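Long-range contact in endoglucanase (Clostridium thermocellum, PDB 2YIK), which probably hydrolyses internal beta-1,4-glucosidic bonds of cellulose as a family 9 glycoside hydrolase of the cellulose-degrading machinery: residues A128-K142 and A221-F233. Numbering follows the deposited sequence.
Sequences AYAASTVGWGYYEFK and ATAASLAINYMNF
Ile228 reaches from helix 221-233 onto the backbone of helix 128-140 where Gly135 leaves it bare. Its CB points toward that helix and both branches find backbone: CG2 rests 3.4 Å from Gly135 C, while CG1, anti to its own carbonyl carbon (chi1 -69°), carries CD1 to 3.4 Å from Ser132 O and 3.6 Å from Ser132 CB. Gly135, with no side chain, lets CG2 settle directly on its backbone. Trp288 of helix 279-293 packs on the same isoleucine.

Near the start of the segments small residues let the backbones close in, with the CA atoms of Ser132 and Ser225 only 4.1 Å apart. Ala128 CB meets Ala221 CB at 3.6 Å, two methyls needing little room. Two waters sit where the helices face each other: one lies between the backbone oxygens Ala131 O and Ser225 O, within hydrogen-bonding reach of both, and another joins Ser132 OG to Ala221 O. Ser225 OG, turned beside Ala131 CB, is hydrogen-bonded by Asn162 of helix 151-167.

Toward the other end Asn232 is a knob among Gly135, Tyr138, Tyr139 and Lys142; short and flat, it brings its CG to the edge of the Tyr138 ring, near the ring plane, with amide and ring planes 66° apart. Tyr138 OH is hydrogen-bonded to Glu155, outside the pair. Flexible Met231 bends to bring CE within 3.7 Å of Tyr139 CE1.

Axes 8.2 Å apart, crossing at 28° and running nearly the same way, make this a close parallel helix pair, consistent with neighbouring inner helices of the (alpha/alpha)6 barrel of family 9 cellulases.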
loop_
_atom_site.group_PDB
_atom_site.type_symbol
_atom_site.label_atom_id
_atom_site.label_comp_id
_atom_site.label_asym_id
_atom_site.label_seq_id
_atom_site.Cartn_x
_atom_site.Cartn_y
_atom_site.Cartn_z
ATOM N N ALA A 128 0.081 1.090 5.512
ATOM C CA ALA A 128 0.698 -0.232 5.466
ATOM C C ALA A 128 0.355 -0.948 4.156
ATOM O O ALA A 128 1.184 -1.664 3.604
ATOM C CB ALA A 128 0.246 -1.073 6.665
ATOM N N TYR A 129 -0.867 -0.756 3.662
ATOM C CA TYR A 129 -1.261 -1.396 2.412
ATOM C C TYR A 129 -0.395 -0.912 1.256
ATOM O O TYR A 129 0.042 -1.708 0.430
ATOM C CB TYR A 129 -2.730 -1.117 2.078
ATOM C CG TYR A 129 -3.083 -1.451 0.643
ATOM C CD1 TYR A 129 -2.916 -0.509 -0.379
ATOM C CD2 TYR A 129 -3.522 -2.730 0.291
ATOM C CE1 TYR A 129 -3.172 -0.830 -1.711
ATOM C CE2 TYR A 129 -3.781 -3.065 -1.041
ATOM C CZ TYR A 129 -3.601 -2.108 -2.039
ATOM O OH TYR A 129 -3.832 -2.442 -3.351
ATOM N N ALA A 130 -0.155 0.396 1.197
ATOM C CA ALA A 130 0.647 0.959 0.123
ATOM C C ALA A 130 2.073 0.454 0.217
ATOM O O ALA A 130 2.658 0.025 -0.776
ATOM C CB ALA A 130 0.614 2.482 0.183
ATOM N N ALA A 131 2.620 0.493 1.426
ATOM C CA ALA A 131 3.980 0.037 1.680
ATOM C C ALA A 131 4.187 -1.430 1.305
ATOM O O ALA A 131 5.183 -1.786 0.684
ATOM C CB ALA A 131 4.332 0.249 3.157
ATOM N N SER A 132 3.245 -2.283 1.680
ATOM C CA SER A 132 3.385 -3.697 1.380
ATOM C C SER A 132 3.095 -3.990 -0.092
ATOM O O SER A 132 3.753 -4.827 -0.700
ATOM C CB SER A 132 2.446 -4.523 2.262
ATOM O OG SER A 132 1.097 -4.230 1.962
ATOM N N THR A 133 2.127 -3.291 -0.668
ATOM C CA THR A 133 1.785 -3.547 -2.056
ATOM C C THR A 133 2.870 -3.051 -3.016
ATOM O O THR A 133 3.181 -3.718 -4.004
ATOM C CB THR A 133 0.387 -2.973 -2.381
ATOM O OG1 THR A 133 -0.576 -3.588 -1.511
ATOM C CG2 THR A 133 -0.005 -3.269 -3.828
ATOM N N VAL A 134 3.465 -1.898 -2.728
ATOM C CA VAL A 134 4.554 -1.411 -3.573
ATOM C C VAL A 134 5.735 -2.376 -3.360
ATOM O O VAL A 134 6.453 -2.716 -4.298
ATOM C CB VAL A 134 4.985 0.022 -3.191
ATOM C CG1 VAL A 134 6.245 0.401 -3.954
ATOM C CG2 VAL A 134 3.860 1.013 -3.512
ATOM N N GLY A 135 5.918 -2.824 -2.118
ATOM C CA GLY A 135 6.997 -3.759 -1.812
ATOM C C GLY A 135 6.794 -5.097 -2.513
ATOM O O GLY A 135 7.754 -5.730 -2.956
ATOM N N TRP A 136 5.529 -5.511 -2.580
ATOM C CA TRP A 136 5.033 -6.742 -3.216
ATOM C C TRP A 136 5.428 -6.659 -4.697
ATOM O O TRP A 136 6.020 -7.592 -5.244
ATOM C CB TRP A 136 3.510 -6.735 -2.945
ATOM C CG TRP A 136 2.395 -7.536 -3.669
ATOM C CD1 TRP A 136 1.069 -7.156 -3.704
ATOM C CD2 TRP A 136 2.430 -8.843 -4.272
ATOM N NE1 TRP A 136 0.294 -8.117 -4.272
ATOM C CE2 TRP A 136 1.089 -9.158 -4.641
ATOM C CE3 TRP A 136 3.442 -9.759 -4.548
ATOM C CZ2 TRP A 136 0.746 -10.356 -5.252
ATOM C CZ3 TRP A 136 3.093 -10.948 -5.156
ATOM C CH2 TRP A 136 1.755 -11.234 -5.511
ATOM N N GLY A 137 5.150 -5.521 -5.329
ATOM C CA GLY A 137 5.502 -5.354 -6.730
ATOM C C GLY A 137 7.007 -5.335 -6.983
ATOM O O GLY A 137 7.491 -5.917 -7.959
ATOM N N TYR A 138 7.749 -4.655 -6.111
ATOM C CA TYR A 138 9.203 -4.564 -6.242
ATOM C C TYR A 138 9.808 -5.958 -6.062
ATOM O O TYR A 138 10.740 -6.338 -6.762
ATOM C CB TYR A 138 9.763 -3.588 -5.196
ATOM C CG TYR A 138 11.243 -3.301 -5.331
ATOM C CD1 TYR A 138 11.779 -2.834 -6.536
ATOM C CD2 TYR A 138 12.109 -3.500 -4.259
ATOM C CE1 TYR A 138 13.147 -2.577 -6.668
ATOM C CE2 TYR A 138 13.479 -3.248 -4.381
ATOM C CZ TYR A 138 13.991 -2.790 -5.589
ATOM O OH TYR A 138 15.346 -2.589 -5.735
ATOM N N TYR A 139 9.261 -6.727 -5.127
ATOM C CA TYR A 139 9.739 -8.082 -4.886
ATOM C C TYR A 139 9.529 -8.974 -6.111
ATOM O O TYR A 139 10.420 -9.732 -6.490
ATOM C CB TYR A 139 9.014 -8.684 -3.678
ATOM C CG TYR A 139 9.222 -10.177 -3.491
ATOM C CD1 TYR A 139 10.450 -10.698 -3.068
ATOM C CD2 TYR A 139 8.189 -11.070 -3.756
ATOM C CE1 TYR A 139 10.636 -12.088 -2.914
ATOM C CE2 TYR A 139 8.362 -12.447 -3.613
ATOM C CZ TYR A 139 9.580 -12.952 -3.194
ATOM O OH TYR A 139 9.717 -14.325 -3.072
ATOM N N GLU A 140 8.351 -8.877 -6.727
ATOM C CA GLU A 140 8.023 -9.686 -7.896
ATOM C C GLU A 140 8.759 -9.277 -9.162
ATOM O O GLU A 140 9.270 -10.131 -9.886
ATOM C CB GLU A 140 6.520 -9.626 -8.203
ATOM C CG GLU A 140 5.614 -10.200 -7.142
ATOM C CD GLU A 140 5.545 -11.716 -7.162
ATOM O OE1 GLU A 140 6.215 -12.354 -7.996
ATOM O OE2 GLU A 140 4.809 -12.279 -6.337
ATOM N N PHE A 141 8.812 -7.977 -9.428
ATOM C CA PHE A 141 9.432 -7.490 -10.654
ATOM C C PHE A 141 10.708 -6.655 -10.496
ATOM O O PHE A 141 10.929 -5.706 -11.255
ATOM C CB PHE A 141 8.376 -6.709 -11.457
ATOM C CG PHE A 141 7.061 -7.452 -11.619
ATOM C CD1 PHE A 141 7.017 -8.691 -12.257
ATOM C CD2 PHE A 141 5.876 -6.926 -11.103
ATOM C CE1 PHE A 141 5.809 -9.397 -12.377
ATOM C CE2 PHE A 141 4.665 -7.623 -11.216
ATOM C CZ PHE A 141 4.634 -8.861 -11.854
ATOM N N LYS A 142 11.559 -7.024 -9.540
ATOM C CA LYS A 142 12.807 -6.292 -9.307
ATOM C C LYS A 142 13.640 -6.159 -10.595
ATOM O O LYS A 142 14.253 -5.122 -10.834
ATOM C CB LYS A 142 13.648 -6.982 -8.213
ATOM C CG LYS A 142 14.645 -6.033 -7.504
ATOM C CD LYS A 142 15.657 -6.738 -6.574
ATOM C CE LYS A 142 15.050 -7.372 -5.299
ATOM N NZ LYS A 142 13.661 -6.920 -4.896
ATOM N N ALA A 221 -1.063 -5.694 9.079
ATOM C CA ALA A 221 -0.787 -5.047 7.802
ATOM C C ALA A 221 0.621 -4.482 7.844
ATOM O O ALA A 221 1.364 -4.577 6.866
ATOM C CB ALA A 221 -1.799 -3.933 7.533
ATOM N N THR A 222 0.994 -3.918 8.990
ATOM C CA THR A 222 2.325 -3.344 9.151
ATOM C C THR A 222 3.409 -4.419 9.194
ATOM O O THR A 222 4.459 -4.261 8.576
ATOM C CB THR A 222 2.425 -2.476 10.428
ATOM O OG1 THR A 222 1.407 -1.470 10.402
ATOM C CG2 THR A 222 3.793 -1.786 10.497
ATOM N N ALA A 223 3.160 -5.509 9.915
ATOM C CA ALA A 223 4.143 -6.586 9.994
ATOM C C ALA A 223 4.416 -7.158 8.603
ATOM O O ALA A 223 5.550 -7.510 8.285
ATOM C CB ALA A 223 3.657 -7.696 10.941
ATOM N N ALA A 224 3.375 -7.242 7.779
ATOM C CA ALA A 224 3.522 -7.770 6.427
ATOM C C ALA A 224 4.511 -6.914 5.645
ATOM O O ALA A 224 5.440 -7.438 5.042
ATOM C CB ALA A 224 2.171 -7.806 5.711
ATOM N N SER A 225 4.307 -5.600 5.678
ATOM C CA SER A 225 5.177 -4.654 4.982
ATOM C C SER A 225 6.643 -4.823 5.384
ATOM O O SER A 225 7.539 -4.819 4.535
ATOM C CB SER A 225 4.744 -3.214 5.277
ATOM O OG SER A 225 5.565 -2.298 4.579
ATOM N N LEU A 226 6.881 -4.952 6.685
ATOM C CA LEU A 226 8.233 -5.123 7.198
ATOM C C LEU A 226 8.836 -6.458 6.773
ATOM O O LEU A 226 10.037 -6.540 6.521
ATOM C CB LEU A 226 8.234 -4.982 8.723
ATOM C CG LEU A 226 8.024 -3.533 9.159
ATOM C CD1 LEU A 226 7.601 -3.457 10.615
ATOM C CD2 LEU A 226 9.314 -2.763 8.917
ATOM N N ALA A 227 8.011 -7.500 6.693
ATOM C CA ALA A 227 8.491 -8.808 6.260
ATOM C C ALA A 227 8.875 -8.700 4.782
ATOM O O ALA A 227 9.864 -9.280 4.344
ATOM C CB ALA A 227 7.415 -9.866 6.453
ATOM N N ILE A 228 8.086 -7.951 4.021
ATOM C CA ILE A 228 8.364 -7.735 2.604
ATOM C C ILE A 228 9.656 -6.919 2.470
ATOM O O ILE A 228 10.449 -7.152 1.556
ATOM C CB ILE A 228 7.191 -6.982 1.923
ATOM C CG1 ILE A 228 5.968 -7.906 1.868
ATOM C CG2 ILE A 228 7.592 -6.508 0.518
ATOM C CD1 ILE A 228 4.693 -7.222 1.477
ATOM N N ASN A 229 9.865 -5.977 3.391
ATOM C CA ASN A 229 11.057 -5.133 3.377
ATOM C C ASN A 229 12.280 -6.034 3.549
ATOM O O ASN A 229 13.310 -5.837 2.899
ATOM C CB ASN A 229 11.002 -4.099 4.507
ATOM C CG ASN A 229 11.738 -2.813 4.162
ATOM O OD1 ASN A 229 12.370 -2.191 5.024
ATOM N ND2 ASN A 229 11.648 -2.400 2.907
ATOM N N TYR A 230 12.162 -7.022 4.431
ATOM C CA TYR A 230 13.249 -7.960 4.644
ATOM C C TYR A 230 13.520 -8.673 3.323
ATOM O O TYR A 230 14.666 -8.750 2.871
ATOM C CB TYR A 230 12.886 -8.992 5.715
ATOM C CG TYR A 230 13.741 -10.236 5.648
ATOM C CD1 TYR A 230 15.013 -10.275 6.221
ATOM C CD2 TYR A 230 13.300 -11.361 4.953
ATOM C CE1 TYR A 230 15.826 -11.416 6.103
ATOM C CE2 TYR A 230 14.100 -12.495 4.824
ATOM C CZ TYR A 230 15.356 -12.516 5.401
ATOM O OH TYR A 230 16.118 -13.654 5.282
ATOM N N MET A 231 12.461 -9.191 2.701
ATOM C CA MET A 231 12.593 -9.910 1.437
ATOM C C MET A 231 13.273 -9.067 0.363
ATOM O O MET A 231 14.050 -9.582 -0.438
ATOM C CB MET A 231 11.223 -10.367 0.916
ATOM C CG MET A 231 10.534 -11.461 1.724
ATOM S SD MET A 231 11.504 -12.968 1.957
ATOM C CE MET A 231 11.498 -13.683 0.323
ATOM N N ASN A 232 12.982 -7.770 0.355
ATOM C CA ASN A 232 13.549 -6.854 -0.630
ATOM C C ASN A 232 14.990 -6.425 -0.348
ATOM O O ASN A 232 15.723 -6.079 -1.273
ATOM C CB ASN A 232 12.660 -5.603 -0.745
ATOM C CG ASN A 232 11.383 -5.855 -1.542
ATOM O OD1 ASN A 232 10.363 -5.209 -1.313
ATOM N ND2 ASN A 232 11.443 -6.780 -2.491
ATOM N N PHE A 233 15.405 -6.461 0.916
ATOM C CA PHE A 233 16.755 -6.029 1.273
ATOM C C PHE A 233 17.719 -7.079 1.821
ATOM O O PHE A 233 18.888 -6.771 2.057
ATOM C CB PHE A 233 16.673 -4.887 2.284
ATOM C CG PHE A 233 16.169 -3.601 1.704
ATOM C CD1 PHE A 233 17.012 -2.776 0.964
ATOM C CD2 PHE A 233 14.839 -3.226 1.870
ATOM C CE1 PHE A 233 16.535 -1.587 0.393
ATOM C CE2 PHE A 233 14.350 -2.045 1.307
ATOM C CZ PHE A 233 15.198 -1.223 0.567
HETATM O O HOH W 1 7.447 -3.016 2.253
HETATM O O HOH W 2 -0.122 -4.617 4.398
#